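Local coordinates for protein ammonium transporter (Kuenenia stuttgartiensis, PDB 6EU6) that probably senses ammonium at the membrane as the transporter-like sensor part of a histidine kinase signalling system, at residues A[210-224]-A[270-284]. Numbering follows the deposited sequence.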
ATOM      1  N   THR A 210      12.315  -4.162   6.386  1.00 28.07           N
ATOM      2  CA  THR A 210      11.994  -5.037   5.267  1.00 29.01           C
ATOM      3  C   THR A 210      10.695  -4.542   4.654  1.00 28.53           C
ATOM      4  O   THR A 210      10.585  -4.385   3.406  1.00 26.68           O
ATOM      5  CB  THR A 210      11.848  -6.504   5.734  1.00 27.89           C
ATOM      6  OG1 THR A 210      13.058  -6.913   6.354  1.00 32.44           O
ATOM      7  CG2 THR A 210      11.653  -7.419   4.566  1.00 30.01           C
ATOM      8  N   LEU A 211       9.712  -4.250   5.504  1.00 27.19           N
ATOM      9  CA  LEU A 211       8.452  -3.737   4.975  1.00 29.37           C
ATOM     10  C   LEU A 211       8.726  -2.372   4.263  1.00 26.95           C
ATOM     11  O   LEU A 211       8.155  -2.111   3.186  1.00 27.87           O
ATOM     12  CB  LEU A 211       7.374  -3.613   6.049  1.00 34.46           C
ATOM     13  CG  LEU A 211       6.942  -4.923   6.735  1.00 40.87           C
ATOM     14  CD1 LEU A 211       5.813  -4.706   7.765  1.00 44.51           C
ATOM     15  CD2 LEU A 211       6.535  -6.004   5.768  1.00 40.44           C
ATOM     16  N   GLY A 212       9.624  -1.568   4.836  1.00 25.11           N
ATOM     17  CA  GLY A 212      10.031  -0.312   4.237  1.00 27.31           C
ATOM     18  C   GLY A 212      10.621  -0.499   2.843  1.00 26.21           C
ATOM     19  O   GLY A 212      10.227   0.170   1.903  1.00 24.90           O
ATOM     20  N   THR A 213      11.486  -1.501   2.705  1.00 24.50           N
ATOM     21  CA  THR A 213      12.112  -1.761   1.412  1.00 24.10           C
ATOM     22  C   THR A 213      11.048  -2.123   0.400  1.00 24.38           C
ATOM     23  O   THR A 213      11.044  -1.624  -0.697  1.00 22.48           O
ATOM     24  CB  THR A 213      13.164  -2.907   1.590  1.00 26.05           C
ATOM     25  OG1 THR A 213      14.147  -2.483   2.551  1.00 28.64           O
ATOM     26  CG2 THR A 213      13.794  -3.249   0.331  1.00 28.20           C
ATOM     27  N   PHE A 214      10.112  -3.013   0.753  1.00 27.25           N
ATOM     28  CA  PHE A 214       9.044  -3.351  -0.180  1.00 26.41           C
ATOM     29  C   PHE A 214       8.183  -2.172  -0.609  1.00 28.45           C
ATOM     30  O   PHE A 214       7.811  -2.038  -1.786  1.00 27.50           O
ATOM     31  CB  PHE A 214       8.165  -4.461   0.365  1.00 27.31           C
ATOM     32  CG  PHE A 214       8.691  -5.854   0.161  1.00 26.14           C
ATOM     33  CD1 PHE A 214       8.820  -6.412  -1.116  1.00 27.05           C
ATOM     34  CD2 PHE A 214       8.963  -6.662   1.275  1.00 30.52           C
ATOM     35  CE1 PHE A 214       9.269  -7.758  -1.261  1.00 27.65           C
ATOM     36  CE2 PHE A 214       9.401  -8.006   1.104  1.00 31.90           C
ATOM     37  CZ  PHE A 214       9.498  -8.514  -0.171  1.00 26.38           C
ATOM     38  N   PHE A 215       7.828  -1.285   0.335  1.00 29.30           N
ATOM     39  CA  PHE A 215       7.070  -0.122  -0.014  1.00 26.69           C
ATOM     40  C   PHE A 215       7.821   0.787  -0.960  1.00 23.53           C
ATOM     41  O   PHE A 215       7.244   1.409  -1.861  1.00 26.90           O
ATOM     42  CB  PHE A 215       6.769   0.773   1.201  1.00 28.88           C
ATOM     43  CG  PHE A 215       5.646   0.299   2.015  1.00 35.01           C
ATOM     44  CD1 PHE A 215       4.380   0.260   1.482  1.00 40.95           C
ATOM     45  CD2 PHE A 215       5.844  -0.026   3.368  1.00 37.37           C
ATOM     46  CE1 PHE A 215       3.309  -0.174   2.274  1.00 45.21           C
ATOM     47  CE2 PHE A 215       4.804  -0.480   4.139  1.00 43.78           C
ATOM     48  CZ  PHE A 215       3.542  -0.588   3.571  1.00 45.27           C
ATOM     49  N   LEU A 216       9.115   0.944  -0.680  1.00 26.10           N
ATOM     50  CA  LEU A 216       9.942   1.811  -1.510  1.00 24.92           C
ATOM     51  C   LEU A 216      10.027   1.281  -2.912  1.00 24.66           C
ATOM     52  O   LEU A 216       9.922   2.035  -3.892  1.00 23.80           O
ATOM     53  CB  LEU A 216      11.324   1.991  -0.892  1.00 25.79           C
ATOM     54  CG  LEU A 216      11.334   2.867   0.402  1.00 27.60           C
ATOM     55  CD1 LEU A 216      12.723   2.831   1.057  1.00 26.92           C
ATOM     56  CD2 LEU A 216      10.978   4.294   0.106  1.00 29.26           C
ATOM     57  N   TRP A 217      10.249  -0.022  -2.985  1.00 26.69           N
ATOM     58  CA  TRP A 217      10.391  -0.717  -4.294  1.00 25.65           C
ATOM     59  C   TRP A 217       9.069  -0.560  -5.120  1.00 25.54           C
ATOM     60  O   TRP A 217       9.048  -0.178  -6.316  1.00 24.87           O
ATOM     61  CB  TRP A 217      10.774  -2.151  -3.986  1.00 23.72           C
ATOM     62  CG  TRP A 217      11.064  -3.149  -5.116  1.00 23.24           C
ATOM     63  CD1 TRP A 217      10.638  -3.108  -6.398  1.00 23.13           C
ATOM     64  CD2 TRP A 217      11.837  -4.335  -4.988  1.00 23.09           C
ATOM     65  NE1 TRP A 217      11.049  -4.261  -7.075  1.00 25.79           N
ATOM     66  CE2 TRP A 217      11.803  -5.010  -6.229  1.00 23.28           C
ATOM     67  CE3 TRP A 217      12.497  -4.917  -3.932  1.00 26.84           C
ATOM     68  CZ2 TRP A 217      12.433  -6.218  -6.446  1.00 27.62           C
ATOM     69  CZ3 TRP A 217      13.129  -6.131  -4.133  1.00 28.04           C
ATOM     70  CH2 TRP A 217      13.104  -6.764  -5.397  1.00 28.33           C
ATOM     71  N   PHE A 218       7.947  -0.844  -4.468  1.00 27.53           N
ATOM     72  CA  PHE A 218       6.632  -0.618  -5.041  1.00 27.72           C
ATOM     73  C   PHE A 218       6.459   0.799  -5.501  1.00 25.89           C
ATOM     74  O   PHE A 218       6.121   1.036  -6.626  1.00 28.78           O
ATOM     75  CB  PHE A 218       5.576  -0.908  -4.002  1.00 27.81           C
ATOM     76  CG  PHE A 218       4.218  -0.555  -4.421  1.00 28.71           C
ATOM     77  CD1 PHE A 218       3.445  -1.461  -5.153  1.00 31.48           C
ATOM     78  CD2 PHE A 218       3.659   0.620  -4.018  1.00 33.84           C
ATOM     79  CE1 PHE A 218       2.146  -1.153  -5.507  1.00 31.41           C
ATOM     80  CE2 PHE A 218       2.369   0.991  -4.411  1.00 36.37           C
ATOM     81  CZ  PHE A 218       1.601   0.095  -5.160  1.00 37.23           C
ATOM     82  N   GLY A 219       6.702   1.747  -4.628  1.00 25.92           N
ATOM     83  CA  GLY A 219       6.667   3.148  -5.041  1.00 27.28           C
ATOM     84  C   GLY A 219       7.547   3.538  -6.206  1.00 29.34           C
ATOM     85  O   GLY A 219       7.160   4.392  -7.029  1.00 26.59           O
ATOM     86  N   TRP A 220       8.734   2.934  -6.283  1.00 29.05           N
ATOM     87  CA  TRP A 220       9.682   3.231  -7.390  1.00 25.88           C
ATOM     88  C   TRP A 220       9.107   2.839  -8.734  1.00 25.70           C
ATOM     89  O   TRP A 220       9.478   3.421  -9.752  1.00 28.67           O
ATOM     90  CB  TRP A 220      11.081   2.566  -7.165  1.00 25.97           C
ATOM     91  CG  TRP A 220      12.072   3.548  -6.772  1.00 26.59           C
ATOM     92  CD1 TRP A 220      12.468   4.632  -7.508  1.00 34.93           C
ATOM     93  CD2 TRP A 220      12.855   3.575  -5.566  1.00 26.85           C
ATOM     94  NE1 TRP A 220      13.441   5.347  -6.801  1.00 36.63           N
ATOM     95  CE2 TRP A 220      13.719   4.705  -5.639  1.00 34.13           C
ATOM     96  CE3 TRP A 220      12.980   2.726  -4.483  1.00 32.92           C
ATOM     97  CZ2 TRP A 220      14.615   5.022  -4.651  1.00 30.39           C
ATOM     98  CZ3 TRP A 220      13.877   3.055  -3.487  1.00 35.07           C
ATOM     99  CH2 TRP A 220      14.678   4.205  -3.587  1.00 34.63           C
ATOM    100  N   PHE A 221       8.170   1.865  -8.751  1.00 25.38           N
ATOM    101  CA  PHE A 221       7.442   1.569  -9.963  1.00 24.94           C
ATOM    102  C   PHE A 221       6.705   2.778 -10.525  1.00 26.69           C
ATOM    103  O   PHE A 221       6.733   3.039 -11.784  1.00 26.69           O
ATOM    104  CB  PHE A 221       6.450   0.386  -9.797  1.00 26.81           C
ATOM    105  CG  PHE A 221       7.106  -0.959  -9.521  1.00 29.15           C
ATOM    106  CD1 PHE A 221       8.345  -1.302 -10.070  1.00 29.95           C
ATOM    107  CD2 PHE A 221       6.496  -1.874  -8.681  1.00 25.59           C
ATOM    108  CE1 PHE A 221       8.915  -2.534  -9.799  1.00 29.75           C
ATOM    109  CE2 PHE A 221       7.092  -3.094  -8.392  1.00 27.17           C
ATOM    110  CZ  PHE A 221       8.290  -3.412  -8.974  1.00 28.30           C
ATOM    111  N   GLY A 222       6.058   3.530  -9.621  1.00 27.64           N
ATOM    112  CA  GLY A 222       5.408   4.773 -10.022  1.00 26.21           C
ATOM    113  C   GLY A 222       6.427   5.860 -10.343  1.00 27.27           C
ATOM    114  O   GLY A 222       6.272   6.663 -11.256  1.00 26.67           O
ATOM    115  N   PHE A 223       7.457   5.916  -9.528  1.00 27.73           N
ATOM    116  CA  PHE A 223       8.522   6.927  -9.722  1.00 28.09           C
ATOM    117  C   PHE A 223       9.092   6.861 -11.118  1.00 27.78           C
ATOM    118  O   PHE A 223       9.117   7.879 -11.858  1.00 28.36           O
ATOM    119  CB  PHE A 223       9.561   6.660  -8.639  1.00 32.92           C
ATOM    120  CG  PHE A 223      10.342   7.849  -8.228  1.00 26.67           C
ATOM    121  CD1 PHE A 223      11.526   8.149  -8.916  1.00 32.37           C
ATOM    122  CD2 PHE A 223      10.058   8.504  -7.076  1.00 28.95           C
ATOM    123  CE1 PHE A 223      12.301   9.228  -8.494  1.00 31.64           C
ATOM    124  CE2 PHE A 223      10.784   9.634  -6.692  1.00 30.85           C
ATOM    125  CZ  PHE A 223      11.895   9.989  -7.432  1.00 30.02           C
ATOM    126  N   ASN A 224       9.416   5.624 -11.548  1.00 27.88           N
ATOM    127  CA  ASN A 224       9.946   5.365 -12.883  1.00 26.77           C
ATOM    128  C   ASN A 224       8.883   5.337 -13.992  1.00 27.79           C
ATOM    129  O   ASN A 224       8.974   6.065 -14.971  1.00 27.23           O
ATOM    130  CB  ASN A 224      10.745   4.064 -12.904  1.00 29.78           C
ATOM    131  CG  ASN A 224      12.156   4.231 -12.308  1.00 37.00           C
ATOM    132  OD1 ASN A 224      12.399   3.980 -11.170  1.00 38.13           O
ATOM    133  ND2 ASN A 224      13.081   4.594 -13.142  1.00 42.64           N
ATOM    134  N   PHE A 270      19.806  -4.360   2.301  1.00 28.10           N
ATOM    135  CA  PHE A 270      18.832  -3.297   1.996  1.00 26.65           C
ATOM    136  C   PHE A 270      19.473  -2.166   1.266  1.00 25.80           C
ATOM    137  O   PHE A 270      18.950  -1.669   0.251  1.00 26.01           O
ATOM    138  CB  PHE A 270      18.215  -2.678   3.289  1.00 28.67           C
ATOM    139  CG  PHE A 270      17.462  -3.662   4.187  1.00 29.54           C
ATOM    140  CD1 PHE A 270      16.590  -4.556   3.690  1.00 32.19           C
ATOM    141  CD2 PHE A 270      17.581  -3.581   5.544  1.00 36.96           C
ATOM    142  CE1 PHE A 270      15.905  -5.464   4.486  1.00 33.21           C
ATOM    143  CE2 PHE A 270      16.903  -4.471   6.358  1.00 38.68           C
ATOM    144  CZ  PHE A 270      16.038  -5.390   5.820  1.00 35.01           C
ATOM    145  N   THR A 271      20.642  -1.738   1.754  1.00 25.92           N
ATOM    146  CA  THR A 271      21.385  -0.653   1.086  1.00 25.84           C
ATOM    147  C   THR A 271      21.533  -0.948  -0.396  1.00 26.43           C
ATOM    148  O   THR A 271      21.359  -0.095  -1.228  1.00 25.43           O
ATOM    149  CB  THR A 271      22.755  -0.430   1.764  1.00 29.38           C
ATOM    150  OG1 THR A 271      22.527  -0.032   3.092  1.00 30.18           O
ATOM    151  CG2 THR A 271      23.580   0.635   1.067  1.00 32.89           C
ATOM    152  N   ALA A 272      21.941  -2.166  -0.723  1.00 25.82           N
ATOM    153  CA  ALA A 272      22.206  -2.474  -2.070  1.00 27.44           C
ATOM    154  C   ALA A 272      20.928  -2.441  -2.957  1.00 27.32           C
ATOM    155  O   ALA A 272      20.980  -1.975  -4.088  1.00 26.06           O
ATOM    156  CB  ALA A 272      22.899  -3.818  -2.135  1.00 28.64           C
ATOM    157  N   ILE A 273      19.809  -3.013  -2.437  1.00 26.95           N
ATOM    158  CA  ILE A 273      18.553  -3.024  -3.129  1.00 27.30           C
ATOM    159  C   ILE A 273      18.127  -1.595  -3.439  1.00 24.65           C
ATOM    160  O   ILE A 273      17.833  -1.270  -4.576  1.00 24.15           O
ATOM    161  CB  ILE A 273      17.482  -3.798  -2.318  1.00 26.80           C
ATOM    162  CG1 ILE A 273      17.890  -5.284  -2.341  1.00 28.33           C
ATOM    163  CG2 ILE A 273      16.141  -3.579  -2.976  1.00 27.28           C
ATOM    164  CD1 ILE A 273      17.142  -6.141  -1.355  1.00 27.34           C
ATOM    165  N   LEU A 274      18.118  -0.752  -2.414  1.00 25.72           N
ATOM    166  CA  LEU A 274      17.674   0.594  -2.618  1.00 25.50           C
ATOM    167  C   LEU A 274      18.608   1.391  -3.568  1.00 26.18           C
ATOM    168  O   LEU A 274      18.127   2.191  -4.372  1.00 24.56           O
ATOM    169  CB  LEU A 274      17.524   1.308  -1.281  1.00 23.63           C
ATOM    170  CG  LEU A 274      16.567   0.832  -0.221  1.00 26.34           C
ATOM    171  CD1 LEU A 274      16.463   1.966   0.823  1.00 30.39           C
ATOM    172  CD2 LEU A 274      15.239   0.544  -0.819  1.00 29.36           C
ATOM    173  N   ALA A 275      19.926   1.174  -3.442  1.00 25.75           N
ATOM    174  CA  ALA A 275      20.890   1.799  -4.364  1.00 25.69           C
ATOM    175  C   ALA A 275      20.662   1.387  -5.799  1.00 27.50           C
ATOM    176  O   ALA A 275      20.730   2.194  -6.706  1.00 25.94           O
ATOM    177  CB  ALA A 275      22.327   1.519  -3.961  1.00 26.04           C
ATOM    178  N   GLY A 276      20.301   0.142  -6.030  1.00 24.86           N
ATOM    179  CA  GLY A 276      19.964  -0.250  -7.371  1.00 24.57           C
ATOM    180  C   GLY A 276      18.730   0.393  -7.935  1.00 24.01           C
ATOM    181  O   GLY A 276      18.731   0.749  -9.116  1.00 26.47           O
ATOM    182  N   LEU A 277      17.700   0.542  -7.081  1.00 25.89           N
ATOM    183  CA  LEU A 277      16.560   1.310  -7.416  1.00 25.09           C
ATOM    184  C   LEU A 277      16.910   2.755  -7.797  1.00 22.51           C
ATOM    185  O   LEU A 277      16.450   3.251  -8.813  1.00 25.36           O
ATOM    186  CB  LEU A 277      15.490   1.197  -6.359  1.00 23.80           C
ATOM    187  CG  LEU A 277      14.806  -0.210  -6.327  1.00 25.80           C
ATOM    188  CD1 LEU A 277      14.192  -0.522  -4.964  1.00 27.97           C
ATOM    189  CD2 LEU A 277      13.763  -0.395  -7.429  1.00 26.15           C
ATOM    190  N   VAL A 278      17.707   3.382  -6.982  1.00 22.99           N
ATOM    191  CA  VAL A 278      18.123   4.769  -7.215  1.00 26.00           C
ATOM    192  C   VAL A 278      18.828   4.830  -8.573  1.00 25.87           C
ATOM    193  O   VAL A 278      18.472   5.630  -9.426  1.00 25.43           O
ATOM    194  CB  VAL A 278      19.005   5.293  -6.085  1.00 24.00           C
ATOM    195  CG1 VAL A 278      19.730   6.565  -6.533  1.00 26.67           C
ATOM    196  CG2 VAL A 278      18.169   5.580  -4.813  1.00 26.54           C
ATOM    197  N   ALA A 279      19.718   3.879  -8.835  1.00 25.38           N
ATOM    198  CA  ALA A 279      20.509   3.941 -10.045  1.00 26.68           C
ATOM    199  C   ALA A 279      19.699   3.794 -11.299  1.00 27.18           C
ATOM    200  O   ALA A 279      19.888   4.558 -12.292  1.00 25.24           O
ATOM    201  CB  ALA A 279      21.624   2.916 -10.015  1.00 26.63           C
ATOM    202  N   ILE A 280      18.743   2.857 -11.269  1.00 24.98           N
ATOM    203  CA  ILE A 280      17.933   2.595 -12.451  1.00 24.09           C
ATOM    204  C   ILE A 280      16.950   3.734 -12.756  1.00 27.67           C
ATOM    205  O   ILE A 280      16.484   3.867 -13.868  1.00 26.61           O
ATOM    206  CB  ILE A 280      17.233   1.240 -12.379  1.00 27.34           C
ATOM    207  CG1 ILE A 280      16.849   0.784 -13.753  1.00 26.46           C
ATOM    208  CG2 ILE A 280      15.954   1.323 -11.510  1.00 27.30           C
ATOM    209  CD1 ILE A 280      18.028   0.442 -14.636  1.00 30.93           C
ATOM    210  N   THR A 281      16.740   4.608 -11.777  0.99 27.31           N
ATOM    211  CA  THR A 281      15.913   5.780 -11.926  0.99 29.14           C
ATOM    212  C   THR A 281      16.455   6.722 -12.999  0.99 29.55           C
ATOM    213  O   THR A 281      15.710   7.574 -13.547  0.99 27.42           O
ATOM    214  CB  THR A 281      15.772   6.495 -10.527  0.99 30.23           C
ATOM    215  OG1 THR A 281      14.984   5.633  -9.660  0.99 32.34           O
ATOM    216  CG2 THR A 281      15.000   7.642 -10.559  0.99 34.88           C
ATOM    217  N   ALA A 282      17.751   6.645 -13.276  1.00 28.13           N
ATOM    218  CA  ALA A 282      18.345   7.577 -14.296  1.00 28.66           C
ATOM    219  C   ALA A 282      17.986   7.144 -15.699  1.00 27.64           C
ATOM    220  O   ALA A 282      18.009   7.956 -16.599  1.00 26.08           O
ATOM    221  CB  ALA A 282      19.856   7.591 -14.204  1.00 30.81           C
ATOM    222  N   SER A 283      17.737   5.853 -15.900  1.00 26.80           N
ATOM    223  CA  SER A 283      17.782   5.307 -17.227  1.00 28.86           C
ATOM    224  C   SER A 283      16.747   4.264 -17.546  1.00 29.29           C
ATOM    225  O   SER A 283      16.790   3.654 -18.616  1.00 27.33           O
ATOM    226  CB  SER A 283      19.159   4.695 -17.460  1.00 26.97           C
ATOM    227  OG  SER A 283      19.322   3.569 -16.628  1.00 26.93           O
ATOM    228  N   SER A 284      15.754   4.066 -16.690  1.00 28.70           N
ATOM    229  CA  SER A 284      14.900   2.882 -16.872  1.00 26.87           C
ATOM    230  C   SER A 284      14.089   2.913 -18.167  1.00 30.43           C
ATOM    231  O   SER A 284      13.623   1.874 -18.595  1.00 28.03           O
ATOM    232  CB  SER A 284      13.979   2.672 -15.653  1.00 29.95           C
ATOM    233  OG  SER A 284      13.256   3.845 -15.482  1.00 29.43           O
TER
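Leu-277 lays its CB over one face of the indole of Trp-220, 3.6 Å from the centroid of the six-membered ring and 18° off the ring normal, a CH-pi contact near the middle of the interface. The same leucine reaches back with CD1, which lies 3.9 Å from CB of Trp-217, so one aliphatic residue is shared by two tryptophans. CD2 of Leu-274 sits at the edge of the Trp-220 ring near CZ3; CG2 of Val-278 approaches the same ring obliquely, 3.6 Å from CZ2. A chi1 of -106°, off the usual staggered values, swings the indole into this position.

Toward the start of the helices the packing turns to threonine against ring: OG1 of Thr-210 meets CZ at the edge of Phe-270 at 3.4 Å, and Thr-213 crosses the same side chain about at right angles. Both hydroxyls are already bonded within their own helix, to the carbonyls of Val-206 and Ala-209. At the other end, CG2 of Thr-281 touches the edge of Phe-223, its OG1 being turned back to the carbonyl O of Leu-277 in a 2.9 Å hydrogen bond.

Neighbours of these rings form a second shell. OD1 of Asn-243 accepts the indole N-H of Trp-217, a polar hold on that ring, and Phe-21 of a second subunit meets it; Phe-223 stacks on Phe-103, and His-171 meets the rings of both Phe-223 and Trp-220.

The helix axes approach to 10.6 Å and run nearly parallel, 9° apart, within the Amt-type helical bundle. Bulky aromatic and branched side chains fill that wide separation, and threonine hydroxyls bonded to carbonyls one helical turn back can explain how threonines sit in a buried interface whose clear contacts are mostly apolar.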